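Local coordinates for protein DNA polymerase III, beta subunit (Eubacterium rectale, PDB 3T0P) that probably tethers DNA polymerases and other proteins to DNA for processive replication, as a ring-shaped head-to-tail homodimer around the duplex, at residues Lys191-Pro196 and Ile217-Asn222; His223-Phe228 and Thr232-Leu237; Lys281-Asn286 and Met292-Asn297; Ile318-Lys323 and Ala346-Lys351. One frame throughout, in Å; residues are numbered along the deposited sequence. Where two conformers were deposited one is given.

Contact 1: residues Lys191-Pro196 and Ile217-Asn222; sequences KKVVVP and IYITNN
In the central domain of this beta subunit of DNA polymerase III, V193 and K191 of strand 187-196 meet I219 of strand 214-220, two strands from different sheets that face each other through their side chains. The backbones stay apart, the CA atoms of K191 and I219 being 8.0 Å from each other, and the contact is made by side chains, with no backbone pairing between the two strands. V193 and I219 reach toward each other tip to tip: V193 CG1 lies 3.5 Å from I219 CG2, while V193 CG2 stands farther back at 4.1 Å from the same methyl. The I219 methyl gets there because CG2 stands anti to the backbone N, with CG1 taking the place beside that nitrogen (chi1 -63°). K191 takes another course. In the conformer given, one of two, its chain is extended beyond CG and slides past I219 in the opposite direction; CD passes I219 CB at 4.1 Å and CE comes within 3.6 Å of I219 O. The ammonium group at its end forms a salt bridge with E126. V193 also packs on F160 of the adjoining strand 157-163. The contact thus joins two sheets by methyl packing next to a lysine whose methylene chain, at least in this conformer, borders the apolar part and carries its charge past it to a carboxylate.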
# COMPACT_ATOMS: atom_id res chain seq x y z
N LYS B 191 -6.54 26.71 -29.70
CA LYS B 191 -7.28 26.53 -28.46
C LYS B 191 -6.31 26.70 -27.30
O LYS B 191 -5.17 26.26 -27.41
CB LYS B 191 -7.98 25.16 -28.41
CG LYS B 191 -9.46 25.24 -28.72
CD LYS B 191 -9.99 23.97 -29.35
CE LYS B 191 -11.37 24.17 -29.90
NZ LYS B 191 -11.76 23.07 -30.81
N LYS B 192 -6.75 27.36 -26.23
CA LYS B 192 -5.98 27.63 -25.02
C LYS B 192 -6.95 27.56 -23.83
O LYS B 192 -7.78 28.45 -23.67
CB LYS B 192 -5.31 29.02 -25.15
CG LYS B 192 -3.99 29.15 -24.43
CD LYS B 192 -3.49 30.59 -24.43
CE LYS B 192 -2.41 30.79 -23.39
NZ LYS B 192 -1.71 32.11 -23.52
N VAL B 193 -6.90 26.48 -23.06
CA VAL B 193 -7.79 26.26 -21.92
C VAL B 193 -7.02 25.76 -20.69
O VAL B 193 -5.92 25.21 -20.82
CB VAL B 193 -8.95 25.28 -22.26
CG1 VAL B 193 -9.84 25.84 -23.37
CG2 VAL B 193 -8.45 23.87 -22.58
N VAL B 194 -7.62 25.93 -19.51
CA VAL B 194 -7.03 25.48 -18.26
C VAL B 194 -7.97 24.43 -17.66
O VAL B 194 -9.12 24.73 -17.29
CB VAL B 194 -6.70 26.65 -17.29
CG1 VAL B 194 -5.97 26.14 -16.04
CG2 VAL B 194 -5.88 27.73 -17.98
N VAL B 195 -7.48 23.19 -17.61
CA VAL B 195 -8.18 22.02 -17.12
C VAL B 195 -7.88 21.85 -15.62
O VAL B 195 -6.71 21.81 -15.27
CB VAL B 195 -7.81 20.72 -17.92
CG1 VAL B 195 -8.68 19.54 -17.49
CG2 VAL B 195 -7.90 20.95 -19.44
N PRO B 196 -8.92 21.69 -14.75
CA PRO B 196 -8.65 21.47 -13.32
C PRO B 196 -7.72 20.28 -13.07
O PRO B 196 -7.78 19.30 -13.81
CB PRO B 196 -10.04 21.19 -12.74
CG PRO B 196 -10.98 21.87 -13.68
CD PRO B 196 -10.37 21.70 -15.03
N ILE B 217 -11.09 14.03 -27.68
CA ILE B 217 -11.25 15.17 -26.78
C ILE B 217 -12.03 16.30 -27.48
O ILE B 217 -11.74 16.61 -28.63
CB ILE B 217 -9.84 15.65 -26.28
CG1 ILE B 217 -9.13 14.52 -25.48
CG2 ILE B 217 -9.93 16.93 -25.41
CD1 ILE B 217 -7.62 14.75 -25.23
N TYR B 218 -12.99 16.92 -26.78
CA TYR B 218 -13.73 18.09 -27.28
C TYR B 218 -13.57 19.21 -26.31
O TYR B 218 -13.73 19.00 -25.11
CB TYR B 218 -15.23 17.78 -27.46
CG TYR B 218 -15.54 16.70 -28.46
CD1 TYR B 218 -15.65 17.00 -29.81
CD2 TYR B 218 -15.69 15.38 -28.06
CE1 TYR B 218 -15.93 16.00 -30.75
CE2 TYR B 218 -15.97 14.38 -28.98
CZ TYR B 218 -16.10 14.69 -30.32
OH TYR B 218 -16.39 13.71 -31.23
N ILE B 219 -13.23 20.41 -26.81
CA ILE B 219 -13.06 21.60 -26.00
C ILE B 219 -14.10 22.60 -26.48
O ILE B 219 -13.98 23.15 -27.57
CB ILE B 219 -11.59 22.12 -26.06
CG1 ILE B 219 -10.62 21.07 -25.47
CG2 ILE B 219 -11.48 23.41 -25.30
CD1 ILE B 219 -9.14 21.24 -25.81
N THR B 220 -15.20 22.72 -25.72
CA THR B 220 -16.32 23.58 -26.07
C THR B 220 -16.60 24.55 -24.95
O THR B 220 -17.38 24.27 -24.02
CB THR B 220 -17.56 22.76 -26.48
OG1 THR B 220 -17.21 21.92 -27.58
CG2 THR B 220 -18.76 23.65 -26.92
N ASN B 221 -15.89 25.71 -25.07
CA ASN B 221 -15.91 26.99 -24.36
C ASN B 221 -15.63 26.91 -22.86
O ASN B 221 -14.63 27.45 -22.39
CB ASN B 221 -17.28 27.70 -24.58
CG ASN B 221 -17.79 27.69 -26.01
OD1 ASN B 221 -17.13 28.17 -26.94
ND2 ASN B 221 -19.00 27.15 -26.20
N ASN B 222 -16.56 26.34 -22.11
CA ASN B 222 -16.54 26.25 -20.66
C ASN B 222 -16.31 24.83 -20.20
O ASN B 222 -16.24 24.59 -19.00
CB ASN B 222 -17.90 26.75 -20.12
CG ASN B 222 -18.54 27.85 -20.94
OD1 ASN B 222 -19.51 27.62 -21.68
ND2 ASN B 222 -17.97 29.05 -20.86

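Contact 2: residues His223-Phe228 and Thr232-Leu237; sequences HIVFEF and TVVSRL. With EDO (1,2-ethanediol), chain X.
H223 and R236 open one side of an antiparallel beta hairpin, strands 223-228 and 231-236 of the central domain, and their side chains cross obliquely: the imidazole and guanidinium planes are turned 66° apart, and H223 CE1 touches R236 CG at 4.1 Å. H223 ND1, 4.1 Å from V234 CG1, is buried without a polar partner in the model. On the same face V225 and V234 stand side by side, pointing the same way as a non-hydrogen-bonded pair, with CG2 against CG2 at 4.1 Å. V225 CG1, anti to its own nitrogen (chi1 178°), leans instead toward T232 CG2. The face of I224, F226, V233 and S235 is largely apolar and turns to helix 197-206, where I203 and I206 receive V233. F226 CB and V233 CB pack at 4.1 Å. Flanking residues join in: the F228 ring edge brings CE1 to 3.9 Å from V233 CG2, and L237 crosses I224 at about a right angle, CD2 3.8 Å from I224 CG2. Reciprocal backbone bonds pair I224 with S235 and F226 with V233; that from V233 N to F226 O is nearly straight, at 173°. S235 OG donates to R236 O and also pairs with T199 of the helix. At the turn end a 1,2-ethanediol, probably from the crystallisation liquor, shares a hydrogen bond with T232, OG1 to O1 3.2 Å.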
# COMPACT_ATOMS: atom_id res chain seq x y z
N HIS B 223 -16.23 23.88 -21.17
CA HIS B 223 -16.10 22.46 -20.89
C HIS B 223 -15.07 21.73 -21.75
O HIS B 223 -14.76 22.15 -22.87
CB HIS B 223 -17.46 21.77 -21.08
CG HIS B 223 -18.51 22.27 -20.14
ND1 HIS B 223 -18.67 21.73 -18.88
CD2 HIS B 223 -19.38 23.29 -20.29
CE1 HIS B 223 -19.64 22.42 -18.31
NE2 HIS B 223 -20.10 23.37 -19.13
N ILE B 224 -14.53 20.65 -21.19
CA ILE B 224 -13.65 19.72 -21.87
C ILE B 224 -14.31 18.34 -21.72
O ILE B 224 -14.82 18.03 -20.65
CB ILE B 224 -12.17 19.75 -21.42
CG1 ILE B 224 -11.30 18.83 -22.32
CG2 ILE B 224 -12.01 19.44 -19.90
CD1 ILE B 224 -9.75 19.16 -22.28
N VAL B 225 -14.36 17.57 -22.81
CA VAL B 225 -14.94 16.23 -22.87
C VAL B 225 -13.87 15.26 -23.37
O VAL B 225 -13.19 15.54 -24.34
CB VAL B 225 -16.22 16.21 -23.76
CG1 VAL B 225 -16.82 14.80 -23.87
CG2 VAL B 225 -17.27 17.22 -23.27
N PHE B 226 -13.71 14.14 -22.66
CA PHE B 226 -12.82 13.03 -22.99
C PHE B 226 -13.67 11.81 -23.25
O PHE B 226 -14.47 11.46 -22.39
CB PHE B 226 -11.84 12.73 -21.84
CG PHE B 226 -10.96 13.86 -21.42
CD1 PHE B 226 -11.39 14.78 -20.47
CD2 PHE B 226 -9.66 13.97 -21.91
CE1 PHE B 226 -10.55 15.83 -20.06
CE2 PHE B 226 -8.84 15.01 -21.50
CZ PHE B 226 -9.29 15.93 -20.59
N GLU B 227 -13.53 11.17 -24.41
CA GLU B 227 -14.23 9.92 -24.71
C GLU B 227 -13.23 8.82 -24.97
O GLU B 227 -12.29 9.03 -25.71
CB GLU B 227 -15.17 10.01 -25.91
CG GLU B 227 -16.02 11.25 -26.01
CD GLU B 227 -17.01 11.06 -27.14
OE1 GLU B 227 -16.57 10.73 -28.26
OE2 GLU B 227 -18.23 11.08 -26.85
N PHE B 228 -13.43 7.68 -24.37
CA PHE B 228 -12.59 6.51 -24.52
C PHE B 228 -13.40 5.31 -24.10
O PHE B 228 -14.12 5.38 -23.10
CB PHE B 228 -11.27 6.64 -23.71
CG PHE B 228 -11.45 6.80 -22.22
CD1 PHE B 228 -11.83 8.03 -21.67
CD2 PHE B 228 -11.27 5.72 -21.36
CE1 PHE B 228 -12.02 8.17 -20.29
CE2 PHE B 228 -11.45 5.86 -19.97
CZ PHE B 228 -11.81 7.09 -19.45
N THR B 232 -17.38 8.57 -20.91
CA THR B 232 -17.37 10.00 -21.20
C THR B 232 -17.04 10.72 -19.91
O THR B 232 -17.68 10.50 -18.88
CB THR B 232 -18.70 10.46 -21.82
OG1 THR B 232 -18.96 9.67 -22.97
CG2 THR B 232 -18.67 11.91 -22.25
N VAL B 233 -16.02 11.54 -19.96
CA VAL B 233 -15.60 12.37 -18.86
C VAL B 233 -15.87 13.78 -19.29
O VAL B 233 -15.47 14.16 -20.40
CB VAL B 233 -14.12 12.14 -18.47
CG1 VAL B 233 -13.68 13.16 -17.45
CG2 VAL B 233 -13.91 10.72 -17.94
N VAL B 234 -16.62 14.53 -18.46
CA VAL B 234 -16.94 15.94 -18.72
C VAL B 234 -16.43 16.80 -17.55
O VAL B 234 -16.70 16.50 -16.40
CB VAL B 234 -18.44 16.15 -18.98
CG1 VAL B 234 -18.73 17.62 -19.31
CG2 VAL B 234 -18.92 15.24 -20.11
N SER B 235 -15.70 17.86 -17.86
CA SER B 235 -15.17 18.73 -16.82
C SER B 235 -15.34 20.17 -17.17
O SER B 235 -15.19 20.56 -18.33
CB SER B 235 -13.69 18.43 -16.59
OG SER B 235 -13.06 19.32 -15.68
N ARG B 236 -15.63 21.00 -16.14
CA ARG B 236 -15.65 22.45 -16.26
C ARG B 236 -14.22 22.92 -16.49
O ARG B 236 -13.30 22.20 -16.14
CB ARG B 236 -16.21 23.10 -15.00
CG ARG B 236 -17.72 22.94 -14.78
CD ARG B 236 -18.27 23.98 -13.79
NE ARG B 236 -17.35 24.25 -12.67
CZ ARG B 236 -17.64 24.04 -11.38
NH1 ARG B 236 -18.84 23.59 -11.02
NH2 ARG B 236 -16.73 24.29 -10.45
N LEU B 237 -14.02 24.08 -17.10
CA LEU B 237 -12.69 24.63 -17.32
C LEU B 237 -12.47 25.80 -16.36
O LEU B 237 -13.44 26.38 -15.89
CB LEU B 237 -12.55 25.10 -18.79
CG LEU B 237 -12.56 24.01 -19.85
CD1 LEU B 237 -12.71 24.62 -21.21
CD2 LEU B 237 -11.30 23.13 -19.76
C1 EDO X . -21.07 6.83 -24.21
O1 EDO X . -19.69 6.72 -23.82
C2 EDO X . -21.85 7.70 -23.23
O2 EDO X . -21.45 7.41 -21.89

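Contact 3: residues Lys281-Asn286 and Met292-Asn297; sequences KPIIMN and MELRIN
R295 reaches back over I284 and N286 in the antiparallel hairpin of strands 283-288 and 291-297, part of the C-terminal domain. From CB its chain sets out with CG beside the backbone N (chi1 -61°), runs on to CD, then bends at chi3. NE comes within 3.0 Å of water 2. At the tip NH2 meets two residues: I284 CG2 lies in the guanidinium plane at its edge, 3.9 Å from NH2, and N286 OD1, in the conformer given, one of two, approaches NH2 to 3.2 Å at an angle too poor for a hydrogen bond, the amide standing 85° from the guanidinium. I284, N286, E293 and R295 share this face, polar but for I284. The backbones pair I284 with R295 and N286 with E293, the bond from I284 N to R295 O running at 175°. On the side of M285 and L294 the packing is apolar, with I283 and M292 joining at its ends: the selenium of selenomethionine M285 sits 3.9 Å from M292 CE, and I283 CD1 packs on L294 CD2, against helix 261-272, which touches I283, M292 and L294. Straight backbone bonds thus hold one sheet layer between a mostly polar, partly exposed face and a hydrophobic interior.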
# COMPACT_ATOMS: atom_id res chain seq x y z
N LYS B 281 15.80 22.01 4.12
CA LYS B 281 17.17 22.36 3.76
C LYS B 281 17.35 22.26 2.23
O LYS B 281 16.87 21.32 1.62
CB LYS B 281 18.20 21.48 4.51
CG LYS B 281 18.25 21.70 6.02
CD LYS B 281 19.25 22.79 6.41
CE LYS B 281 19.23 23.09 7.88
NZ LYS B 281 20.45 22.59 8.58
N PRO B 282 18.02 23.22 1.57
CA PRO B 282 18.25 23.04 0.13
C PRO B 282 19.42 22.10 -0.17
O PRO B 282 20.26 21.87 0.69
CB PRO B 282 18.56 24.45 -0.35
CG PRO B 282 19.13 25.15 0.84
CD PRO B 282 18.67 24.44 2.08
N ILE B 283 19.43 21.50 -1.35
CA ILE B 283 20.57 20.75 -1.84
C ILE B 283 21.46 21.81 -2.54
O ILE B 283 20.93 22.64 -3.29
CB ILE B 283 20.18 19.53 -2.73
CG1 ILE B 283 21.43 18.70 -3.05
CG2 ILE B 283 19.41 19.95 -4.02
CD1 ILE B 283 21.25 17.34 -3.21
N ILE B 284 22.76 21.86 -2.20
CA ILE B 284 23.73 22.81 -2.79
C ILE B 284 24.53 22.12 -3.90
O ILE B 284 25.11 21.07 -3.65
CB ILE B 284 24.68 23.43 -1.74
CG1 ILE B 284 23.96 24.02 -0.51
CG2 ILE B 284 25.69 24.42 -2.37
CD1 ILE B 284 22.97 25.08 -0.75
N MSE B 285 24.53 22.70 -5.12
CA MSE B 285 25.32 22.21 -6.25
C MSE B 285 26.52 23.14 -6.50
O MSE B 285 26.35 24.35 -6.57
CB MSE B 285 24.50 22.12 -7.54
CG MSE B 285 23.32 21.13 -7.54
SE MSE B 285 22.37 21.32 -9.29
CE MSE B 285 20.97 19.90 -9.06
N ASN B 286 27.73 22.57 -6.62
CA ASN B 286 28.94 23.32 -6.97
C ASN B 286 29.40 22.72 -8.31
O ASN B 286 29.87 21.57 -8.37
CB ASN B 286 29.99 23.27 -5.87
CG ASN B 286 29.79 24.27 -4.76
OD1 ASN B 286 29.00 24.08 -3.84
ND2 ASN B 286 30.60 25.32 -4.74
N MSE B 292 30.24 17.94 -10.76
CA MSE B 292 29.17 18.51 -9.96
C MSE B 292 29.29 17.93 -8.56
O MSE B 292 29.23 16.70 -8.38
CB MSE B 292 27.77 18.27 -10.54
CG MSE B 292 26.71 18.85 -9.65
SE MSE B 292 24.87 18.38 -10.12
CE MSE B 292 24.68 19.43 -11.80
N GLU B 293 29.44 18.80 -7.58
CA GLU B 293 29.45 18.43 -6.17
C GLU B 293 28.12 18.84 -5.54
O GLU B 293 27.72 20.01 -5.64
CB GLU B 293 30.62 19.09 -5.44
CG GLU B 293 30.65 18.65 -3.99
CD GLU B 293 31.71 19.33 -3.15
OE1 GLU B 293 31.66 20.57 -3.01
OE2 GLU B 293 32.59 18.61 -2.63
N LEU B 294 27.44 17.89 -4.90
CA LEU B 294 26.17 18.08 -4.21
C LEU B 294 26.35 17.88 -2.72
O LEU B 294 26.96 16.91 -2.29
CB LEU B 294 25.10 17.12 -4.74
CG LEU B 294 24.77 17.28 -6.21
CD1 LEU B 294 25.56 16.27 -7.04
CD2 LEU B 294 23.30 17.09 -6.46
N ARG B 295 25.81 18.82 -1.94
CA ARG B 295 25.87 18.77 -0.48
C ARG B 295 24.53 19.09 0.15
O ARG B 295 23.75 19.91 -0.38
CB ARG B 295 26.89 19.76 0.10
CG ARG B 295 28.32 19.54 -0.33
CD ARG B 295 29.25 20.63 0.17
NE ARG B 295 28.86 21.95 -0.32
CZ ARG B 295 29.60 23.05 -0.18
NH1 ARG B 295 30.79 22.98 0.40
NH2 ARG B 295 29.17 24.21 -0.64
N ILE B 296 24.32 18.49 1.32
CA ILE B 296 23.21 18.77 2.17
C ILE B 296 23.70 18.51 3.57
O ILE B 296 24.56 17.66 3.77
CB ILE B 296 21.91 17.98 1.77
CG1 ILE B 296 20.65 18.70 2.28
CG2 ILE B 296 21.96 16.48 2.19
CD1 ILE B 296 19.35 18.30 1.48
N ASN B 297 23.18 19.27 4.53
CA ASN B 297 23.50 19.04 5.95
C ASN B 297 22.25 19.35 6.76
O ASN B 297 21.45 20.20 6.36
CB ASN B 297 24.71 19.85 6.43
CG ASN B 297 24.49 21.31 6.28
OD1 ASN B 297 23.92 21.96 7.16
ND2 ASN B 297 24.83 21.81 5.10
O HOH W 1 21.92 22.20 3.13
O HOH W 2 28.08 21.51 -3.18

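Contact 4: residues Ile318-Lys323 and Ala346-Lys351; sequences IGFNPK and APCFIK. With EDO (1,2-ethanediol), chain V.
This is a small, buried apolar and sulfur-aromatic contact, in which F320 at the end of strand 316-320 points its ring at C348, the first residue of strand 348-351. The ring tip does the touching: F320 CZ lies 3.5 Å from C348 CB and CE1 only slightly farther, with CB placed obliquely to the ring. The sulfur is set back, C348 SG being 5.2 Å from the ring centroid and 57° off the ring normal, so the thiol lies neither directly above the ring nor in its plane. That position follows from C348 chi1 of 170°, which turns SG anti to the backbone nitrogen and leaves CB as the part nearest the phenyl group. I318, two residues before F320, adds a looser touch, its CD1 standing 4.3 Å from A346 O. In the C-terminal domain the two strands belong to different sheets, and F320 and C348 fill the layer between them together with helix 322-329: F325 of that helix meets the F320 ring edge-to-face and packs on C348, while I361 and P363 also touch F320. Just past F320 the chain turns into this helix, where N321 is the N-cap. Its OD1 accepts from K323 N at 3.2 Å, the donor standing 38° out of the amide carbonyl plane.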
# COMPACT_ATOMS: atom_id res chain seq x y z
N ILE B 318 24.86 26.84 -6.77
CA ILE B 318 23.42 27.14 -6.78
C ILE B 318 22.68 26.16 -5.85
O ILE B 318 23.04 24.99 -5.76
CB ILE B 318 22.90 27.11 -8.26
CG1 ILE B 318 21.45 27.59 -8.40
CG2 ILE B 318 23.14 25.76 -8.99
CD1 ILE B 318 21.02 27.95 -9.91
N GLY B 319 21.65 26.65 -5.17
CA GLY B 319 20.85 25.82 -4.27
C GLY B 319 19.43 25.61 -4.73
O GLY B 319 18.86 26.46 -5.42
N PHE B 320 18.84 24.47 -4.36
CA PHE B 320 17.48 24.11 -4.75
C PHE B 320 16.76 23.29 -3.72
O PHE B 320 17.38 22.54 -2.96
CB PHE B 320 17.50 23.22 -6.02
CG PHE B 320 18.03 23.84 -7.28
CD1 PHE B 320 17.20 24.62 -8.10
CD2 PHE B 320 19.35 23.63 -7.68
CE1 PHE B 320 17.70 25.20 -9.27
CE2 PHE B 320 19.83 24.19 -8.86
CZ PHE B 320 19.01 24.98 -9.64
N ASN B 321 15.42 23.32 -3.81
CA ASN B 321 14.56 22.41 -3.05
C ASN B 321 14.70 21.06 -3.75
O ASN B 321 14.38 20.97 -4.95
CB ASN B 321 13.13 22.91 -3.03
CG ASN B 321 12.17 22.09 -2.22
OD1 ASN B 321 12.38 20.90 -1.92
ND2 ASN B 321 11.07 22.71 -1.85
N PRO B 322 15.25 20.03 -3.06
CA PRO B 322 15.48 18.73 -3.73
C PRO B 322 14.22 18.13 -4.38
O PRO B 322 14.33 17.53 -5.47
CB PRO B 322 16.00 17.81 -2.61
CG PRO B 322 15.90 18.57 -1.35
CD PRO B 322 15.71 20.01 -1.65
N LYS B 323 13.05 18.33 -3.76
CA LYS B 323 11.75 17.82 -4.22
C LYS B 323 11.44 18.18 -5.70
O LYS B 323 11.02 17.32 -6.47
CB LYS B 323 10.62 18.35 -3.32
CG LYS B 323 9.22 17.87 -3.69
CD LYS B 323 8.13 18.74 -3.03
CE LYS B 323 6.76 18.13 -3.21
NZ LYS B 323 6.33 18.09 -4.64
N ALA B 346 18.79 33.10 -10.78
CA ALA B 346 18.00 32.93 -12.00
C ALA B 346 17.43 31.51 -12.12
O ALA B 346 18.01 30.58 -11.57
CB ALA B 346 18.85 33.25 -13.22
N PRO B 347 16.37 31.28 -12.92
CA PRO B 347 15.86 29.90 -13.06
C PRO B 347 16.85 28.92 -13.68
O PRO B 347 17.75 29.31 -14.41
CB PRO B 347 14.66 30.07 -13.99
CG PRO B 347 14.27 31.49 -13.89
CD PRO B 347 15.54 32.23 -13.68
N CYS B 348 16.69 27.63 -13.36
CA CYS B 348 17.45 26.56 -13.99
C CYS B 348 16.49 25.86 -14.95
O CYS B 348 15.33 25.64 -14.60
CB CYS B 348 18.05 25.60 -12.96
SG CYS B 348 18.78 24.10 -13.69
N PHE B 349 16.96 25.51 -16.15
CA PHE B 349 16.12 24.79 -17.11
C PHE B 349 16.65 23.41 -17.40
O PHE B 349 17.83 23.25 -17.67
CB PHE B 349 16.00 25.54 -18.45
CG PHE B 349 15.42 26.93 -18.39
CD1 PHE B 349 16.23 28.03 -18.12
CD2 PHE B 349 14.09 27.16 -18.73
CE1 PHE B 349 15.69 29.32 -18.10
CE2 PHE B 349 13.56 28.46 -18.73
CZ PHE B 349 14.37 29.53 -18.41
N ILE B 350 15.77 22.41 -17.33
CA ILE B 350 16.06 21.06 -17.76
C ILE B 350 15.41 20.95 -19.13
O ILE B 350 14.18 21.09 -19.24
CB ILE B 350 15.61 19.93 -16.81
CG1 ILE B 350 15.91 20.25 -15.32
CG2 ILE B 350 16.23 18.59 -17.26
CD1 ILE B 350 15.35 19.14 -14.29
N LYS B 351 16.23 20.85 -20.19
CA LYS B 351 15.75 20.76 -21.56
C LYS B 351 16.32 19.55 -22.25
O LYS B 351 17.30 18.96 -21.79
CB LYS B 351 16.11 22.02 -22.37
CG LYS B 351 15.34 23.25 -22.00
CD LYS B 351 15.49 24.33 -23.07
CE LYS B 351 14.78 25.62 -22.72
NZ LYS B 351 14.66 26.55 -23.88
C1 EDO V . 18.49 27.03 -23.33
O1 EDO V . 17.47 27.78 -22.64
C2 EDO V . 17.99 26.53 -24.68
O2 EDO V . 18.97 25.69 -25.31

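The four contacts follow one another along the chain in series, contacts 1 and 2 in the central domain and contacts 3 and 4 in the C-terminal domain. Within each pair the members touch through neighbouring strands, probably hydrogen-bonded: 214-220 beside 223-228, Y218 O to V225 N 2.8 Å, and 283-288 beside 316-320, I283 N to F320 O 2.8 Å. Their centres lie about 9 Å and 12 Å apart respectively, whereas the centres of contacts 2 and 3 are about 43 Å apart, on opposite sides of the chain's centre. Strands 187-196 of contact 1 and 348-351 of contact 4 share the nine-stranded sheet that spans both domains, consistent with a continuous arc of the ring-shaped dimer.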